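Local coordinates for protein vanadium-dependent haloperoxidase (Zobellia galactanivorans, PDB 4CIT) that probably oxidises iodide with hydrogen peroxide, using a vanadate ion held in a bundle of helices, at residues Glu39-Asp42 with Ala43-Arg47; Pro59-Ala62 with Ser63-Ala67; Lys284-Pro288 with Gly289-Met293. All blocks are in the same frame, centred on the assembly; numbering follows the deposited sequence.

Contact 1: residues Glu39-Asp42 with Ala43-Arg47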
ATOM      1  N   GLU A  39      17.532   8.484  -3.385  1.00 15.95           N
ATOM      2  CA  GLU A  39      17.223   8.853  -1.977  1.00 16.20           C
ATOM      3  C   GLU A  39      16.340  10.125  -1.828  1.00 17.67           C
ATOM      4  O   GLU A  39      15.686  10.279  -0.802  1.00 14.20           O
ATOM      5  CB  GLU A  39      18.484   8.877  -1.139  1.00 22.03           C
ATOM      6  CG  GLU A  39      19.144   7.461  -1.019  1.00 23.90           C
ATOM      7  CD  GLU A  39      20.109   6.988  -2.127  1.00 27.15           C
ATOM      8  OE1 GLU A  39      20.279   7.553  -3.272  1.00 23.26           O
ATOM      9  OE2 GLU A  39      20.763   5.974  -1.835  1.00 28.38           O
ATOM     10  N   GLU A  40      16.305  11.013  -2.847  1.00 16.07           N
ATOM     11  CA  GLU A  40      15.460  12.132  -2.784  1.00 17.27           C
ATOM     12  C   GLU A  40      13.989  11.740  -3.040  1.00 15.86           C
ATOM     13  O   GLU A  40      13.061  12.326  -2.480  1.00 15.08           O
ATOM     14  CB  GLU A  40      15.952  13.235  -3.747  1.00 21.44           C
ATOM     15  CG  GLU A  40      17.151  13.886  -3.051  1.00 27.94           C
ATOM     16  CD  GLU A  40      18.128  14.549  -3.945  1.00 36.57           C
ATOM     17  OE1 GLU A  40      18.059  14.309  -5.173  1.00 40.19           O
ATOM     18  OE2 GLU A  40      18.988  15.291  -3.404  1.00 32.72           O
ATOM     19  N   LEU A  41      13.779  10.741  -3.899  1.00 14.62           N
ATOM     20  CA  LEU A  41      12.448  10.184  -4.034  1.00 15.70           C
ATOM     21  C   LEU A  41      12.033   9.557  -2.691  1.00 13.63           C
ATOM     22  O   LEU A  41      10.881   9.755  -2.195  1.00 13.34           O
ATOM     23  CB  LEU A  41      12.477   9.184  -5.153  1.00 19.12           C
ATOM     24  CG  LEU A  41      11.210   8.383  -5.456  1.00 20.69           C
ATOM     25  CD1 LEU A  41      10.057   9.264  -5.798  1.00 23.17           C
ATOM     26  CD2 LEU A  41      11.479   7.377  -6.595  1.00 21.45           C
ATOM     27  N   ASP A  42      12.962   8.790  -2.100  1.00 13.25           N
ATOM     28  CA  ASP A  42      12.671   8.195  -0.816  1.00 13.25           C
ATOM     29  C   ASP A  42      12.295   9.237   0.257  1.00 13.29           C
ATOM     30  O   ASP A  42      11.463   8.947   1.127  1.00 13.86           O
ATOM     31  CB  ASP A  42      13.867   7.345  -0.282  1.00 15.12           C
ATOM     32  CG  ASP A  42      14.126   6.072  -1.092  1.00 14.52           C
ATOM     33  OD1 ASP A  42      13.158   5.588  -1.786  1.00 16.18           O
ATOM     34  OD2 ASP A  42      15.277   5.531  -0.981  1.00 15.67           O
ATOM     35  N   ALA A  43      12.989  10.370   0.258  1.00 12.14           N
ATOM     36  CA  ALA A  43      12.692  11.481   1.157  1.00 13.27           C
ATOM     37  C   ALA A  43      11.205  11.906   1.036  1.00 12.49           C
ATOM     38  O   ALA A  43      10.507  12.098   2.021  1.00 11.90           O
ATOM     39  CB  ALA A  43      13.658  12.627   0.918  1.00 13.02           C
ATOM     40  N   SER A  44      10.701  12.077  -0.184  1.00 12.29           N
ATOM     41  CA  SER A  44       9.327  12.428  -0.397  1.00 12.61           C
ATOM     42  C   SER A  44       8.347  11.368   0.098  1.00 12.23           C
ATOM     43  O   SER A  44       7.390  11.685   0.833  1.00 12.09           O
ATOM     44  CB  SER A  44       9.084  12.701  -1.898  1.00 13.96           C
ATOM     45  OG  SER A  44       7.773  13.134  -2.196  1.00 15.01           O
ATOM     46  N   ILE A  45       8.656  10.108  -0.167  1.00 11.27           N
ATOM     47  CA  ILE A  45       7.778   9.018   0.246  1.00 11.91           C
ATOM     48  C   ILE A  45       7.833   8.882   1.805  1.00 12.04           C
ATOM     49  O   ILE A  45       6.828   8.658   2.423  1.00 11.92           O
ATOM     50  CB  ILE A  45       8.170   7.700  -0.494  1.00 13.10           C
ATOM     51  CG1 ILE A  45       7.956   7.840  -2.007  1.00 12.93           C
ATOM     52  CG2 ILE A  45       7.432   6.515   0.059  1.00 13.62           C
ATOM     53  CD1 ILE A  45       8.410   6.712  -2.850  1.00 14.04           C
ATOM     54  N   ASP A  46       9.010   9.033   2.436  1.00 12.58           N
ATOM     55  CA  ASP A  46       9.115   9.012   3.897  1.00 14.88           C
ATOM     56  C   ASP A  46       8.331  10.169   4.529  1.00 15.29           C
ATOM     57  O   ASP A  46       7.656   9.940   5.527  1.00 14.34           O
ATOM     58  CB  ASP A  46      10.566   9.214   4.356  1.00 17.99           C
ATOM     59  CG  ASP A  46      11.501   7.987   4.120  1.00 23.42           C
ATOM     60  OD1 ASP A  46      10.977   6.865   3.869  1.00 27.66           O
ATOM     61  OD2 ASP A  46      12.795   8.202   4.157  1.00 24.45           O
ATOM     62  N   ARG A  47       8.400  11.384   3.928  1.00 13.12           N
ATOM     63  CA  ARG A  47       7.670  12.488   4.501  1.00 12.17           C
ATOM     64  C   ARG A  47       6.162  12.246   4.365  1.00 12.15           C
ATOM     65  O   ARG A  47       5.381  12.525   5.284  1.00 11.69           O
ATOM     66  CB  ARG A  47       8.049  13.798   3.824  1.00 12.12           C
ATOM     67  CG  ARG A  47       7.380  15.064   4.349  1.00 13.07           C
ATOM     68  CD  ARG A  47       7.472  15.266   5.829  1.00 15.19           C
ATOM     69  NE  ARG A  47       8.856  15.374   6.297  1.00 15.77           N
ATOM     70  CZ  ARG A  47       9.541  16.529   6.344  1.00 18.71           C
ATOM     71  NH1 ARG A  47       8.988  17.695   5.994  1.00 18.54           N
ATOM     72  NH2 ARG A  47      10.777  16.527   6.824  1.00 21.83           N
TER

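Contact 2: residues Pro59-Ala62 with Ser63-Ala67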
ATOM      1  N   PRO A  59      -6.039   2.526   5.773  1.00 12.17           N
ATOM      2  CA  PRO A  59      -5.232   1.699   4.855  1.00 13.35           C
ATOM      3  C   PRO A  59      -5.545   1.788   3.363  1.00 13.12           C
ATOM      4  O   PRO A  59      -4.627   2.048   2.544  1.00 12.75           O
ATOM      5  CB  PRO A  59      -5.347   0.272   5.422  1.00 14.48           C
ATOM      6  CG  PRO A  59      -5.565   0.521   6.892  1.00 14.78           C
ATOM      7  CD  PRO A  59      -6.394   1.792   6.995  1.00 13.10           C
ATOM      8  N   PRO A  60      -6.816   1.727   2.982  1.00 12.14           N
ATOM      9  CA  PRO A  60      -7.058   1.868   1.548  1.00 11.64           C
ATOM     10  C   PRO A  60      -6.731   3.249   0.970  1.00 11.28           C
ATOM     11  O   PRO A  60      -6.180   3.338  -0.145  1.00 11.75           O
ATOM     12  CB  PRO A  60      -8.592   1.598   1.381  1.00 11.99           C
ATOM     13  CG  PRO A  60      -9.138   1.484   2.779  1.00 12.77           C
ATOM     14  CD  PRO A  60      -8.023   1.388   3.764  1.00 12.91           C
ATOM     15  N   VAL A  61      -7.045   4.305   1.711  1.00 11.41           N
ATOM     16  CA  VAL A  61      -6.808   5.696   1.233  1.00 11.43           C
ATOM     17  C   VAL A  61      -5.280   5.957   1.094  1.00 11.78           C
ATOM     18  O   VAL A  61      -4.832   6.600   0.125  1.00 10.99           O
ATOM     19  CB  VAL A  61      -7.465   6.749   2.161  1.00 13.63           C
ATOM     20  CG1 VAL A  61      -7.052   8.144   1.738  1.00 14.78           C
ATOM     21  CG2 VAL A  61      -8.967   6.602   2.081  1.00 14.04           C
ATOM     22  N   ALA A  62      -4.480   5.384   2.006  1.00 11.67           N
ATOM     23  CA  ALA A  62      -3.018   5.481   1.952  1.00 13.64           C
ATOM     24  C   ALA A  62      -2.466   4.934   0.630  1.00 12.87           C
ATOM     25  O   ALA A  62      -1.542   5.488   0.071  1.00 12.40           O
ATOM     26  CB  ALA A  62      -2.415   4.731   3.145  1.00 13.46           C
ATOM     27  N   SER A  63      -3.091   3.879   0.068  1.00 12.08           N
ATOM     28  CA  SER A  63      -2.588   3.262  -1.156  1.00 12.44           C
ATOM     29  C   SER A  63      -2.741   4.170  -2.368  1.00 11.21           C
ATOM     30  O   SER A  63      -1.925   4.220  -3.280  1.00 11.25           O
ATOM     31  CB  SER A  63      -3.221   1.894  -1.420  1.00 12.70           C
ATOM     32  OG  SER A  63      -4.602   2.026  -1.692  1.00 12.30           O
ATOM     33  N   ARG A  64      -3.764   5.000  -2.304  1.00 11.36           N
ATOM     34  CA  ARG A  64      -4.054   5.940  -3.379  1.00 11.94           C
ATOM     35  C   ARG A  64      -2.993   7.101  -3.328  1.00 11.62           C
ATOM     36  O   ARG A  64      -2.491   7.597  -4.327  1.00 11.05           O
ATOM     37  CB  ARG A  64      -5.471   6.465  -3.203  1.00 13.35           C
ATOM     38  CG  ARG A  64      -5.903   7.534  -4.188  1.00 14.30           C
ATOM     39  CD  ARG A  64      -7.409   7.909  -4.051  1.00 12.77           C
ATOM     40  NE  ARG A  64      -7.774   8.912  -5.031  1.00 13.05           N
ATOM     41  CZ  ARG A  64      -7.694  10.210  -4.936  1.00 13.73           C
ATOM     42  NH1 ARG A  64      -7.226  10.806  -3.835  1.00 15.37           N
ATOM     43  NH2 ARG A  64      -8.099  10.917  -5.950  1.00 15.03           N
ATOM     44  N   ILE A  65      -2.662   7.531  -2.123  1.00 11.14           N
ATOM     45  CA  ILE A  65      -1.621   8.577  -1.850  1.00 12.04           C
ATOM     46  C   ILE A  65      -0.231   8.168  -2.360  1.00 11.10           C
ATOM     47  O   ILE A  65       0.482   8.975  -2.900  1.00 10.92           O
ATOM     48  CB  ILE A  65      -1.604   8.899  -0.353  1.00 13.06           C
ATOM     49  CG1 ILE A  65      -2.956   9.565   0.016  1.00 15.68           C
ATOM     50  CG2 ILE A  65      -0.478   9.891  -0.061  1.00 13.43           C
ATOM     51  CD1 ILE A  65      -3.163   9.744   1.503  1.00 19.51           C
ATOM     52  N   PHE A  66       0.149   6.888  -2.235  1.00 10.66           N
ATOM     53  CA  PHE A  66       1.414   6.391  -2.758  1.00 10.62           C
ATOM     54  C   PHE A  66       1.422   6.265  -4.275  1.00 10.28           C
ATOM     55  O   PHE A  66       2.416   6.591  -4.881  1.00 10.93           O
ATOM     56  CB  PHE A  66       1.758   5.021  -2.156  1.00 10.83           C
ATOM     57  CG  PHE A  66       2.203   5.103  -0.742  1.00 11.02           C
ATOM     58  CD1 PHE A  66       3.263   5.881  -0.385  1.00 12.17           C
ATOM     59  CD2 PHE A  66       1.602   4.316   0.213  1.00 11.59           C
ATOM     60  CE1 PHE A  66       3.680   5.925   0.927  1.00 11.46           C
ATOM     61  CE2 PHE A  66       1.966   4.382   1.537  1.00 12.24           C
ATOM     62  CZ  PHE A  66       3.019   5.198   1.898  1.00 11.84           C
ATOM     63  N   ALA A  67       0.319   5.842  -4.888  1.00  9.29           N
ATOM     64  CA  ALA A  67       0.338   5.510  -6.293  1.00  9.10           C
ATOM     65  C   ALA A  67       0.436   6.641  -7.291  1.00  9.00           C
ATOM     66  O   ALA A  67       1.284   6.599  -8.178  1.00 10.81           O
ATOM     67  CB  ALA A  67      -0.873   4.678  -6.667  1.00 10.15           C
TER

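Contact 3: residues Lys284-Pro288 with Gly289-Met293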
ATOM      1  N   LYS A 284       1.022   6.131  16.833  1.00 50.49           N
ATOM      2  CA  LYS A 284       1.992   6.246  15.709  1.00 43.09           C
ATOM      3  C   LYS A 284       2.239   4.889  15.024  1.00 29.98           C
ATOM      4  O   LYS A 284       3.135   4.125  15.397  1.00 27.16           O
ATOM      5  CB  LYS A 284       3.318   6.861  16.215  1.00 47.31           C
ATOM      6  CG  LYS A 284       4.152   7.500  15.099  1.00 53.29           C
ATOM      7  CD  LYS A 284       5.459   8.162  15.545  1.00 51.94           C
ATOM      8  CE  LYS A 284       6.657   7.212  15.384  1.00 53.08           C
ATOM      9  NZ  LYS A 284       7.898   7.838  14.823  1.00 48.84           N
ATOM     10  N   LYS A 285       1.406   4.514  14.067  1.00 25.59           N
ATOM     11  CA  LYS A 285       1.684   3.300  13.318  1.00 26.84           C
ATOM     12  C   LYS A 285       1.481   3.455  11.789  1.00 21.46           C
ATOM     13  O   LYS A 285       0.678   4.306  11.416  1.00 24.88           O
ATOM     14  CB  LYS A 285       0.794   2.231  13.827  1.00 37.43           C
ATOM     15  CG  LYS A 285       1.406   1.448  14.972  1.00 40.98           C
ATOM     16  CD  LYS A 285       0.276   0.830  15.756  1.00 48.15           C
ATOM     17  CE  LYS A 285      -0.836   0.393  14.801  1.00 47.70           C
ATOM     18  NZ  LYS A 285      -1.237  -0.988  15.126  1.00 39.44           N
ATOM     19  N   ILE A 286       2.268   2.736  10.969  1.00 18.24           N
ATOM     20  CA  ILE A 286       2.087   2.788   9.525  1.00 19.46           C
ATOM     21  C   ILE A 286       1.046   1.747   9.058  1.00 20.95           C
ATOM     22  O   ILE A 286       0.764   0.818   9.750  1.00 24.55           O
ATOM     23  CB  ILE A 286       3.412   2.665   8.755  1.00 20.37           C
ATOM     24  CG1 ILE A 286       4.165   1.357   9.005  1.00 19.54           C
ATOM     25  CG2 ILE A 286       4.255   3.873   9.071  1.00 21.41           C
ATOM     26  CD1 ILE A 286       5.343   1.165   8.051  1.00 24.91           C
ATOM     27  N   THR A 287       0.445   1.922   7.893  1.00 14.96           N
ATOM     28  CA  THR A 287      -0.458   0.958   7.341  1.00 14.57           C
ATOM     29  C   THR A 287       0.257  -0.139   6.533  1.00 13.20           C
ATOM     30  O   THR A 287       1.431   0.002   6.210  1.00 12.17           O
ATOM     31  CB  THR A 287      -1.452   1.659   6.424  1.00 16.28           C
ATOM     32  OG1 THR A 287      -0.717   2.241   5.373  1.00 16.63           O
ATOM     33  CG2 THR A 287      -2.274   2.707   7.188  1.00 20.78           C
ATOM     34  N   PRO A 288      -0.434  -1.204   6.174  1.00 12.33           N
ATOM     35  CA  PRO A 288       0.237  -2.261   5.454  1.00 12.90           C
ATOM     36  C   PRO A 288       0.810  -1.853   4.110  1.00 12.00           C
ATOM     37  O   PRO A 288       1.890  -2.359   3.717  1.00 12.91           O
ATOM     38  CB  PRO A 288      -0.887  -3.317   5.247  1.00 13.57           C
ATOM     39  CG  PRO A 288      -1.731  -3.124   6.441  1.00 13.54           C
ATOM     40  CD  PRO A 288      -1.788  -1.619   6.635  1.00 14.77           C
ATOM     41  N   GLY A 289       0.130  -0.992   3.371  1.00 11.60           N
ATOM     42  CA  GLY A 289       0.685  -0.482   2.101  1.00 12.48           C
ATOM     43  C   GLY A 289       1.996   0.268   2.261  1.00 13.55           C
ATOM     44  O   GLY A 289       2.960   0.103   1.485  1.00 11.83           O
ATOM     45  N   ALA A 290       2.042   1.088   3.315  1.00 11.52           N
ATOM     46  CA  ALA A 290       3.273   1.820   3.682  1.00 11.30           C
ATOM     47  C   ALA A 290       4.395   0.899   4.064  1.00 11.14           C
ATOM     48  O   ALA A 290       5.566   1.117   3.696  1.00 12.10           O
ATOM     49  CB  ALA A 290       3.005   2.849   4.794  1.00 10.84           C
ATOM     50  N   HIS A 291       4.076  -0.214   4.774  1.00  9.70           N
ATOM     51  CA  HIS A 291       5.109  -1.128   5.157  1.00  9.16           C
ATOM     52  C   HIS A 291       5.739  -1.765   3.900  1.00  9.91           C
ATOM     53  O   HIS A 291       6.993  -1.864   3.823  1.00  9.33           O
ATOM     54  CB  HIS A 291       4.495  -2.168   6.048  1.00  9.80           C
ATOM     55  CG  HIS A 291       5.465  -3.097   6.710  1.00 10.55           C
ATOM     56  ND1 HIS A 291       5.156  -3.743   7.891  1.00 11.83           N
ATOM     57  CD2 HIS A 291       6.726  -3.473   6.404  1.00 12.43           C
ATOM     58  CE1 HIS A 291       6.205  -4.429   8.308  1.00 13.47           C
ATOM     59  NE2 HIS A 291       7.135  -4.373   7.370  1.00 11.62           N
ATOM     60  N   TRP A 292       4.908  -2.127   2.930  1.00  9.19           N
ATOM     61  CA  TRP A 292       5.434  -2.716   1.692  1.00  9.23           C
ATOM     62  C   TRP A 292       6.182  -1.712   0.825  1.00 10.04           C
ATOM     63  O   TRP A 292       7.093  -2.090   0.146  1.00  8.81           O
ATOM     64  CB  TRP A 292       4.345  -3.498   0.938  1.00  9.45           C
ATOM     65  CG  TRP A 292       4.138  -4.846   1.581  1.00  9.81           C
ATOM     66  CD1 TRP A 292       3.190  -5.165   2.536  1.00 11.12           C
ATOM     67  CD2 TRP A 292       4.916  -6.017   1.384  1.00 10.10           C
ATOM     68  NE1 TRP A 292       3.329  -6.490   2.920  1.00 12.44           N
ATOM     69  CE2 TRP A 292       4.415  -7.011   2.244  1.00 11.95           C
ATOM     70  CE3 TRP A 292       6.022  -6.307   0.595  1.00 11.68           C
ATOM     71  CZ2 TRP A 292       4.953  -8.301   2.274  1.00 12.10           C
ATOM     72  CZ3 TRP A 292       6.529  -7.592   0.582  1.00 10.18           C
ATOM     73  CH2 TRP A 292       6.009  -8.565   1.454  1.00 11.24           C
ATOM     74  N   MET A 293       5.793  -0.455   0.866  1.00 10.47           N
ATOM     75  CA  MET A 293       6.564   0.598   0.276  1.00 11.53           C
ATOM     76  C   MET A 293       7.940   0.685   0.906  1.00 10.37           C
ATOM     77  O   MET A 293       8.948   0.867   0.218  1.00  9.59           O
ATOM     78  CB  MET A 293       5.849   1.964   0.265  1.00 12.84           C
ATOM     79  CG  MET A 293       4.653   1.999  -0.596  1.00 14.46           C
ATOM     80  SD  MET A 293       4.969   1.814  -2.391  1.00 13.93           S
ATOM     81  CE  MET A 293       5.941   3.234  -2.621  1.00 16.68           C
TER
HETATM   82  O   HOH W   1      -2.094   0.972   3.434  1.00 13.57           O

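Contact 1: residues Glu39-Asp42 with Ala43-Arg47
The flat carboxylate of Asp46 lies with one face over the backbone carbonyl oxygen of Asp42, one helical turn back. The motif is an alpha helix, 38-55, in the mainly helical fold of this vanadium haloperoxidase. Asp42 O sits almost directly beneath the carboxylate carbon, 3.1 Å from Asp46 CG. The two carboxylate oxygens stand farther from it, to either side of that carbon. Asp46 CG is anti to its own carbonyl carbon (chi1 -73°), and this brings the group back along the helix wall over the preceding turn. Asp46 OD1 forms a salt bridge with Lys297. Asp42 O also accepts the backbone bond from Asp46 N, at 2.8 Å. The buried carboxylate of Asp42 hydrogen-bonds to Tyr314 through OD1 and forms a salt bridge with Arg301 through OD2. The two aspartates keep their charged ends apart, with 6.2 Å between Asp42 OD1 and Asp46 OD1, and each has its own basic partner. With an alanine here in place of Asp46, Lys297 would probably be left without its acidic mate at this place.

The buried side of the helix carries Leu41 and Ile45, whose side chains cross obliquely. Here Leu41 CG meets the end of the Ile45 chain, CD1, at 4.2 Å. Both residues also touch Tyr314, and both reach His116 of helix 108-123. Ser44 OG bonds to that same histidine. The backbone under this pair is held by Ile45 N, which donates nearly straight to Leu41 O at 3.0 Å (N-H...O 160°).

Contact 2: residues Pro59-Ala62 with Ser63-Ala67
Ser63 turns its hydroxyl back toward Pro60, while Ile65 lies against Val61 and the Phe66 ring sits beside the carbonyl of Ala62. This is the first part of an alpha helix, 59-80, which opens with two prolines and is buried deep in the helical fold. The first turn suits proline, because the nitrogens there need not donate to an earlier turn of the helix. The side chain of Pro59 is about 6 Å from a bound vanadate.

The Ser63 hydroxyl stands between its backbone N and carbonyl carbon (chi1 66°), which carries it to the previous turn. There Ser63 OG donates to Pro60 O at 2.6 Å. The same oxygen takes a weak bond from Ser63 N, so one residue grips it twice. The bond from Ser63 N to Pro59 O is also weak. The hydroxyl thus adds a firmer link where the backbone bonds of this turn are long or bent.

Val61 and Ile65 meet by their branch ends, with Val61 CG1 4.2 Å from Ile65 CD1. Beneath them Ile65 N donates in the carbonyl plane to Val61 O. Arg64 points elsewhere. Its chain runs extended from CG to NE and ends in a salt bridge with Asp170. Ile65 and Phe66 face helix 38-55, where they touch Val48 and Met52 respectively.

Phe66 meets the previous turn through one ortho carbon. Its ring is set obliquely to the oxygen it touches, and Phe66 CD2 lies 3.4 Å from Ala62 O, the same oxygen that accepts from Phe66 N.

Contact 3: residues Lys284-Pro288 with Gly289-Met293
Ile286 and Thr287 fold against the first turn of helix 288-302, and the apolar touches come from Ile286. Its CB lies 4.0 Å from Ala290 CB. CG1 of Ile286 stands between the backbone N and the carbonyl carbon (chi1 61°), and this swings the long branch forward along the helix. The branch end, Ile286 CD1, then reaches His291 CA at 3.7 Å.

Two backbone bonds start the helix. His291 N donates to Thr287 O at 3.0 Å, nearly straight at the acceptor. Trp292 N donates to Pro288 O at 3.1 Å.

The motif is a helix N-terminus with Thr287 as N-cap and proline as the first helical residue. The cap works through water. One molecule bonds to Thr287 OG1 at 2.7 Å and accepts from Gly289 N at 3.0 Å, satisfying an N-H that has no earlier turn to bond to. Pro288 brings its side chain to about 5 Å from a bound vanadate and touches His368, a residue of the vanadate pocket.

The buried rings of His291 and Trp292 find their polar partners on other parts of the chain. His291 stacks on Trp266, and its NE2 bonds to Asp391. The indole N-H of Trp292 goes to Ser372 OG. The edge of the indole also meets the first turn: Trp292 CD1 is 3.3 Å from Pro288 O, which lies near the ring plane.

The three contacts follow in series along the chain, and none nests in or crosses another. Contact 1 lies early in helix 38-55. Contact 2 opens the next helix, 59-80. Contact 3 comes some 220 residues later, where a loop enters helix 288-302. Each is local and spans one or two turns, so none closes a long loop. In space they pack together. Phe66 sits at the meeting point: its CE1 is 3.9 Å from Ile45 CG2, and its CE2 is 3.6 Å from Ala290 CA. Ala62 CB also touches Thr287 OG1. Ile45 CD1 also packs on Met293 CE, 4.3 Å apart. Contacts 2 and 3 thus join two helix starts near the vanadate, with contact 1 packed alongside.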